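Local structure of initiator protein NS1 (Murine minute virus, 4R94) at residues 128-132 and 206-211. The protein nicks viral DNA at the replication origin through its N-terminal endonuclease domain and unwinds it with an ATP-driven helicase, initiating and directing viral genome replication. Residues are numbered along the deposited sequence.
Sequences CHVLI and MIAYYF. With MG (magnesium ion), chain B.
Residues 128-132 form an extended strand, and residues 206-211 the C-terminal end of helix 203-211, which runs almost antiparallel to it, with 158° between the N-to-C directions and the axes 11.7 Å apart at closest. The closest CA atoms pair His-129 with Phe-211 (9.1 Å) and Leu-131 with Ile-207 (8.9 Å). Alternation along the strand points the CA-to-CB bonds of His-129 and Leu-131 toward the helix and that of Val-130 away. Leu-131 loses the most surface: its m,t rotamer places CD1 4.0 Å from Met-206 CG, 4.0 Å from Ile-207 CG1 and 3.9 Å from Phe-211 CE2, a purely apolar cluster. Phe-211, with chi1 near -71°, also reaches His-129, CE1 lying 3.4 Å from His-129 CG over one face of the imidazole; the ring planes meet obliquely at 55°, centroids 4.9 Å apart. The helix widens into a pi-type turn at 207-211, evidenced by Phe-211 N bonding to Met-206 O at 3.1 Å. This pairing joins two elements of the rolling-circle (HUH) nuclease fold, assigned by sequence to the RCR-2 and RCR-3 motifs: a sheet strand carrying a magnesium ligand and a helix end bearing the active-site tyrosine. His-129, chi1 m, directs NE2 to the magnesium ion at 2.2 Å; Glu-119, His-127 and three waters complete six-fold coordination. Tyr-210, the nuclease active-site residue, adopts chi1 t, and its OH hydrogen-bonds at 2.9 Å to water 1, whose oxygen lies 2.0 Å from MG, so a single water links the catalytic hydroxyl to the ion. Phe-211 also meets the ring of Phe-115 on strand 112-121.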
loop_
_atom_site.group_PDB
_atom_site.type_symbol
_atom_site.label_atom_id
_atom_site.label_comp_id
_atom_site.label_asym_id
_atom_site.label_seq_id
_atom_site.Cartn_x
_atom_site.Cartn_y
_atom_site.Cartn_z
ATOM N N CYS A 128 -3.158 -3.080 -1.104
ATOM C CA CYS A 128 -2.191 -2.316 -0.334
ATOM C C CYS A 128 -2.884 -1.198 0.430
ATOM O O CYS A 128 -3.475 -0.293 -0.161
ATOM C CB CYS A 128 -1.097 -1.780 -1.278
ATOM S SG CYS A 128 0.207 -0.927 -0.401
ATOM N N HIS A 129 -2.845 -1.294 1.754
ATOM C CA HIS A 129 -3.343 -0.239 2.613
ATOM C C HIS A 129 -2.368 0.923 2.681
ATOM O O HIS A 129 -1.163 0.729 2.828
ATOM C CB HIS A 129 -3.575 -0.771 4.018
ATOM C CG HIS A 129 -4.670 -1.773 4.096
ATOM N ND1 HIS A 129 -5.970 -1.419 4.368
ATOM C CD2 HIS A 129 -4.658 -3.118 3.944
ATOM C CE1 HIS A 129 -6.720 -2.507 4.395
ATOM N NE2 HIS A 129 -5.951 -3.551 4.133
ATOM N N VAL A 130 -2.907 2.124 2.578
ATOM C CA VAL A 130 -2.135 3.335 2.813
ATOM C C VAL A 130 -2.831 4.242 3.815
ATOM O O VAL A 130 -3.985 4.631 3.618
ATOM C CB VAL A 130 -1.904 4.126 1.516
ATOM C CG1 VAL A 130 -1.090 5.404 1.815
ATOM C CG2 VAL A 130 -1.233 3.249 0.487
ATOM N N LEU A 131 -2.115 4.594 4.876
ATOM C CA LEU A 131 -2.560 5.664 5.763
ATOM C C LEU A 131 -1.705 6.877 5.461
ATOM O O LEU A 131 -0.484 6.758 5.399
ATOM C CB LEU A 131 -2.411 5.263 7.236
ATOM C CG LEU A 131 -3.126 3.984 7.678
ATOM C CD1 LEU A 131 -2.922 3.782 9.192
ATOM C CD2 LEU A 131 -4.608 4.014 7.303
ATOM N N ILE A 132 -2.313 8.040 5.273
ATOM C CA ILE A 132 -1.508 9.226 4.983
ATOM C C ILE A 132 -2.197 10.503 5.452
ATOM O O ILE A 132 -3.408 10.685 5.256
ATOM C CB ILE A 132 -1.183 9.329 3.459
ATOM C CG1 ILE A 132 -0.266 10.519 3.167
ATOM C CG2 ILE A 132 -2.460 9.399 2.628
ATOM C CD1 ILE A 132 0.373 10.451 1.792
ATOM N N MET A 206 -4.188 2.787 14.741
ATOM C CA MET A 206 -4.527 1.829 13.698
ATOM C C MET A 206 -3.332 0.932 13.357
ATOM O O MET A 206 -3.493 -0.261 13.123
ATOM C CB MET A 206 -5.022 2.546 12.433
ATOM C CG MET A 206 -5.498 1.591 11.349
ATOM S SD MET A 206 -6.995 0.696 11.827
ATOM C CE MET A 206 -8.008 2.100 12.228
ATOM N N ILE A 207 -2.130 1.505 13.315
ATOM C CA ILE A 207 -0.965 0.688 13.024
ATOM C C ILE A 207 -0.701 -0.323 14.165
ATOM O O ILE A 207 -0.603 -1.527 13.919
ATOM C CB ILE A 207 0.261 1.582 12.761
ATOM C CG1 ILE A 207 -0.027 2.443 11.523
ATOM C CG2 ILE A 207 1.520 0.719 12.605
ATOM C CD1 ILE A 207 0.994 3.556 11.276
ATOM N N ALA A 208 -0.653 0.153 15.405
ATOM C CA ALA A 208 -0.281 -0.700 16.529
ATOM C C ALA A 208 -1.350 -1.738 16.859
ATOM O O ALA A 208 -1.043 -2.906 17.109
ATOM C CB ALA A 208 0.002 0.154 17.757
ATOM N N TYR A 209 -2.608 -1.310 16.852
ATOM C CA TYR A 209 -3.697 -2.179 17.284
ATOM C C TYR A 209 -4.311 -3.005 16.161
ATOM O O TYR A 209 -5.153 -3.866 16.415
ATOM C CB TYR A 209 -4.796 -1.348 17.945
ATOM C CG TYR A 209 -4.363 -0.615 19.187
ATOM C CD1 TYR A 209 -3.590 -1.252 20.155
ATOM C CD2 TYR A 209 -4.727 0.707 19.398
ATOM C CE1 TYR A 209 -3.189 -0.581 21.298
ATOM C CE2 TYR A 209 -4.341 1.385 20.543
ATOM C CZ TYR A 209 -3.566 0.733 21.488
ATOM O OH TYR A 209 -3.172 1.403 22.634
ATOM N N TYR A 210 -3.924 -2.747 14.911
ATOM C CA TYR A 210 -4.521 -3.499 13.818
ATOM C C TYR A 210 -3.476 -3.958 12.773
ATOM O O TYR A 210 -3.282 -5.161 12.592
ATOM C CB TYR A 210 -5.642 -2.678 13.148
ATOM C CG TYR A 210 -6.305 -3.432 12.030
ATOM C CD1 TYR A 210 -7.092 -4.554 12.291
ATOM C CD2 TYR A 210 -6.132 -3.043 10.710
ATOM C CE1 TYR A 210 -7.683 -5.268 11.264
ATOM C CE2 TYR A 210 -6.722 -3.754 9.674
ATOM C CZ TYR A 210 -7.495 -4.857 9.957
ATOM O OH TYR A 210 -8.068 -5.552 8.917
ATOM N N PHE A 211 -2.803 -3.050 12.069
ATOM C CA PHE A 211 -1.944 -3.561 10.991
ATOM C C PHE A 211 -0.782 -4.413 11.501
ATOM O O PHE A 211 -0.413 -5.407 10.870
ATOM C CB PHE A 211 -1.424 -2.414 10.110
ATOM C CG PHE A 211 -2.493 -1.809 9.251
ATOM C CD1 PHE A 211 -3.129 -2.580 8.287
ATOM C CD2 PHE A 211 -2.903 -0.493 9.444
ATOM C CE1 PHE A 211 -4.146 -2.043 7.488
ATOM C CE2 PHE A 211 -3.910 0.061 8.658
ATOM C CZ PHE A 211 -4.548 -0.718 7.690
HETATM MG MG MG B . -6.543 -5.679 4.204
HETATM O O HOH W 1 -7.303 -5.385 6.087
HETATM O O HOH W 2 -8.515 -5.258 3.572
HETATM O O HOH W 3 -6.829 -7.800 4.343
#